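Local coordinates for protein AmbC (Sorangium cellulosum, PDB 5O15) that probably dehydrates a polyketide intermediate and then closes it into an oxygen heterocycle, as the bifunctional dehydratase-cyclase domain of ambruticin biosynthesis, at residues E262-S273 / A287-A295. Sequence-based numbering, arbitrary orientation. Where two conformers were deposited one is given.
Sequences EDASDGDQLAAS and AGTFRARWA
In this double hotdog fold, the beta hairpin of strands 269-277 and 283-295 pairs Gln-269 to Ala-272 antiparallel with Phe-290 to Arg-293, the axes of these short strand segments approaching to 4.6 Å. Leu-270 with Ala-292 and Ala-272 with Phe-290 are the hydrogen-bonded pairs; Ala-292 N reaches Leu-270 O at 2.8 Å. Beyond them, Trp-294 N donates to Asp-268 O at 3.0 Å, nearly in line with the carbonyl, and the indole edge at CD1 borders the same oxygen. That oxygen belongs to a type I turn, Asp-266 to Gln-269, which also carries an Asx turn, Asp-268 N to Asp-266 OD1; Arg-233 forms a salt bridge with Asp-268 OD1 and a cation-pi contact with Trp-294. Leu-270, Ala-272, Phe-290 and Ala-292 line the buried face, where Leu-270 and Phe-290 pack on helix 211-225. The other face is more polar. Arg-291, extended from CG to NE, brings its NH1 to 3.6 Å from Ala-271 CB. The same nitrogen makes a long salt bridge with Glu-262 OE2 (3.8 Å), which comes to the guanidinium edge with its carboxylate turned 76° from that plane, while Thr-289 CG2 sits over the centre of one guanidinium face. Glu-262 OE1 accepts a hydrogen bond from a water that also donates to Gly-288 O. Gln-269 and Arg-293 run side by side, amide and guanidinium nearly perpendicular. Arg-293 bends at its third torsion (chi3 -65°), and in the guanidinium plane NE donates to a second water at 2.9 Å, which Gln-269 NE2 reaches weakly at 3.4 Å.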
loop_
_atom_site.group_PDB
_atom_site.type_symbol
_atom_site.label_atom_id
_atom_site.label_comp_id
_atom_site.label_asym_id
_atom_site.label_seq_id
_atom_site.Cartn_x
_atom_site.Cartn_y
_atom_site.Cartn_z
ATOM N N GLU A 262 4.611 13.825 -9.011
ATOM C CA GLU A 262 4.015 15.147 -9.141
ATOM C C GLU A 262 5.025 16.199 -8.712
ATOM O O GLU A 262 5.813 15.976 -7.792
ATOM C CB GLU A 262 2.803 15.254 -8.216
ATOM C CG GLU A 262 1.461 15.076 -8.891
ATOM C CD GLU A 262 0.309 15.368 -7.944
ATOM O OE1 GLU A 262 -0.680 14.603 -7.944
ATOM O OE2 GLU A 262 0.407 16.357 -7.185
ATOM N N ASP A 263 5.043 17.329 -9.411
ATOM C CA ASP A 263 5.880 18.441 -8.974
ATOM C C ASP A 263 5.443 18.881 -7.582
ATOM O O ASP A 263 4.288 19.265 -7.378
ATOM C CB ASP A 263 5.784 19.600 -9.963
ATOM C CG ASP A 263 6.469 19.296 -11.287
ATOM O OD1 ASP A 263 7.519 18.613 -11.278
ATOM O OD2 ASP A 263 5.958 19.737 -12.339
ATOM N N ALA A 264 6.369 18.822 -6.625
ATOM C CA ALA A 264 6.045 18.970 -5.207
ATOM C C ALA A 264 5.888 20.447 -4.868
ATOM O O ALA A 264 6.872 21.184 -4.766
ATOM C CB ALA A 264 7.128 18.319 -4.350
ATOM N N SER A 265 4.645 20.887 -4.681
ATOM C CA SER A 265 4.374 22.236 -4.199
ATOM C C SER A 265 4.520 22.358 -2.683
ATOM O O SER A 265 4.215 23.420 -2.127
ATOM C CB SER A 265 2.971 22.683 -4.630
ATOM O OG SER A 265 1.965 21.881 -4.031
ATOM N N ASP A 266 4.978 21.302 -2.012
ATOM C CA ASP A 266 5.177 21.307 -0.567
ATOM C C ASP A 266 6.456 20.538 -0.279
ATOM O O ASP A 266 6.536 19.341 -0.561
ATOM C CB ASP A 266 3.987 20.656 0.146
ATOM C CG ASP A 266 4.062 20.790 1.654
ATOM O OD1 ASP A 266 5.187 20.873 2.195
ATOM O OD2 ASP A 266 2.996 20.804 2.303
ATOM N N GLY A 267 7.449 21.225 0.287
ATOM C CA GLY A 267 8.777 20.649 0.431
ATOM C C GLY A 267 8.843 19.444 1.348
ATOM O O GLY A 267 9.790 18.660 1.256
ATOM N N ASP A 268 7.870 19.286 2.241
ATOM C CA ASP A 268 7.865 18.164 3.170
ATOM C C ASP A 268 7.077 16.970 2.643
ATOM O O ASP A 268 6.937 15.971 3.359
ATOM C CB ASP A 268 7.303 18.608 4.529
ATOM C CG ASP A 268 8.077 19.765 5.134
ATOM O OD1 ASP A 268 9.294 19.859 4.889
ATOM O OD2 ASP A 268 7.473 20.583 5.859
ATOM N N GLN A 269 6.592 17.029 1.404
ATOM C CA GLN A 269 5.735 15.982 0.871
ATOM C C GLN A 269 6.241 15.476 -0.467
ATOM O O GLN A 269 6.950 16.165 -1.202
ATOM C CB GLN A 269 4.313 16.471 0.659
ATOM C CG GLN A 269 3.603 16.797 1.929
ATOM C CD GLN A 269 2.137 17.046 1.714
ATOM O OE1 GLN A 269 1.573 16.735 0.662
ATOM N NE2 GLN A 269 1.505 17.597 2.719
ATOM N N LEU A 270 5.838 14.251 -0.760
ATOM C CA LEU A 270 6.077 13.563 -2.013
ATOM C C LEU A 270 4.725 13.073 -2.500
ATOM O O LEU A 270 3.905 12.614 -1.700
ATOM C CB LEU A 270 7.007 12.366 -1.749
ATOM C CG LEU A 270 7.598 11.526 -2.861
ATOM C CD1 LEU A 270 8.381 12.385 -3.829
ATOM C CD2 LEU A 270 8.482 10.477 -2.208
ATOM N N ALA A 271 4.482 13.169 -3.805
ATOM C CA ALA A 271 3.204 12.754 -4.369
ATOM C C ALA A 271 3.451 12.144 -5.737
ATOM O O ALA A 271 4.322 12.599 -6.477
ATOM C CB ALA A 271 2.211 13.924 -4.483
ATOM N N ALA A 272 2.690 11.107 -6.070
ATOM C CA ALA A 272 2.864 10.406 -7.328
ATOM C C ALA A 272 1.596 9.622 -7.647
ATOM O O ALA A 272 0.801 9.313 -6.769
ATOM C CB ALA A 272 4.058 9.461 -7.253
ATOM N N SER A 273 1.445 9.261 -8.921
ATOM C CA SER A 273 0.495 8.252 -9.369
ATOM C C SER A 273 1.238 6.942 -9.579
ATOM O O SER A 273 2.458 6.926 -9.815
ATOM C CB SER A 273 -0.189 8.666 -10.687
ATOM O OG SER A 273 0.767 8.741 -11.746
ATOM N N ALA A 287 -3.305 3.640 -8.880
ATOM C CA ALA A 287 -3.585 4.613 -7.835
ATOM C C ALA A 287 -3.429 5.999 -8.425
ATOM O O ALA A 287 -2.328 6.363 -8.878
ATOM C CB ALA A 287 -2.669 4.448 -6.627
ATOM N N GLY A 288 -4.513 6.761 -8.478
ATOM C CA GLY A 288 -4.433 8.075 -9.076
ATOM C C GLY A 288 -3.475 8.981 -8.342
ATOM O O GLY A 288 -2.730 9.744 -8.962
ATOM N N THR A 289 -3.462 8.889 -7.021
ATOM C CA THR A 289 -2.557 9.655 -6.186
ATOM C C THR A 289 -2.149 8.834 -4.973
ATOM O O THR A 289 -2.955 8.101 -4.372
ATOM C CB THR A 289 -3.186 10.976 -5.689
ATOM O OG1 THR A 289 -3.882 11.632 -6.762
ATOM C CG2 THR A 289 -2.105 11.911 -5.165
ATOM N N PHE A 290 -0.897 9.001 -4.626
ATOM C CA PHE A 290 -0.316 8.599 -3.361
ATOM C C PHE A 290 0.362 9.840 -2.800
ATOM O O PHE A 290 1.034 10.543 -3.555
ATOM C CB PHE A 290 0.819 7.527 -3.739
ATOM C CG PHE A 290 1.813 7.290 -2.655
ATOM C CD1 PHE A 290 1.504 6.492 -1.584
ATOM C CD2 PHE A 290 3.102 7.824 -2.731
ATOM C CE1 PHE A 290 2.411 6.275 -0.587
ATOM C CE2 PHE A 290 4.009 7.613 -1.718
ATOM C CZ PHE A 290 3.660 6.834 -0.648
ATOM N N ARG A 291 0.207 10.122 -1.502
ATOM C CA ARG A 291 0.867 11.266 -0.884
ATOM C C ARG A 291 1.589 10.818 0.363
ATOM O O ARG A 291 1.012 10.091 1.178
ATOM C CB ARG A 291 -0.134 12.340 -0.499
ATOM C CG ARG A 291 -0.915 12.844 -1.646
ATOM C CD ARG A 291 -1.506 14.186 -1.312
ATOM N NE ARG A 291 -2.489 14.578 -2.304
ATOM C CZ ARG A 291 -2.202 15.165 -3.462
ATOM N NH1 ARG A 291 -0.945 15.443 -3.789
ATOM N NH2 ARG A 291 -3.182 15.477 -4.297
ATOM N N ALA A 292 2.830 11.281 0.519
ATOM C CA ALA A 292 3.639 10.954 1.675
ATOM C C ALA A 292 4.237 12.221 2.255
ATOM O O ALA A 292 4.420 13.215 1.552
ATOM C CB ALA A 292 4.783 10.014 1.283
ATOM N N ARG A 293 4.536 12.166 3.545
ATOM C CA ARG A 293 5.163 13.259 4.267
ATOM C C ARG A 293 6.379 12.737 5.012
ATOM O O ARG A 293 6.312 11.678 5.632
ATOM C CB ARG A 293 4.168 13.829 5.290
ATOM C CG ARG A 293 4.677 14.962 6.118
ATOM C CD ARG A 293 3.608 15.481 7.078
ATOM N NE ARG A 293 2.460 16.067 6.388
ATOM C CZ ARG A 293 1.239 15.536 6.328
ATOM N NH1 ARG A 293 0.967 14.374 6.914
ATOM N NH2 ARG A 293 0.274 16.183 5.686
ATOM N N TRP A 294 7.468 13.499 4.968
ATOM C CA TRP A 294 8.678 13.121 5.688
ATOM C C TRP A 294 8.421 13.019 7.184
ATOM O O TRP A 294 7.770 13.888 7.771
ATOM C CB TRP A 294 9.781 14.139 5.414
ATOM C CG TRP A 294 10.394 13.992 4.054
ATOM C CD1 TRP A 294 9.928 14.499 2.872
ATOM C CD2 TRP A 294 11.573 13.266 3.738
ATOM N NE1 TRP A 294 10.771 14.149 1.841
ATOM C CE2 TRP A 294 11.785 13.387 2.355
ATOM C CE3 TRP A 294 12.485 12.534 4.498
ATOM C CZ2 TRP A 294 12.864 12.812 1.721
ATOM C CZ3 TRP A 294 13.567 11.955 3.859
ATOM C CH2 TRP A 294 13.739 12.093 2.483
ATOM N N ALA A 295 8.923 11.944 7.793
ATOM C CA ALA A 295 8.734 11.680 9.215
ATOM C C ALA A 295 10.064 11.256 9.829
ATOM O O ALA A 295 10.853 10.530 9.207
ATOM C CB ALA A 295 7.744 10.534 9.429
HETATM O O HOH W 1 -0.815 12.127 -9.134
HETATM O O HOH W 2 3.565 18.478 5.314
#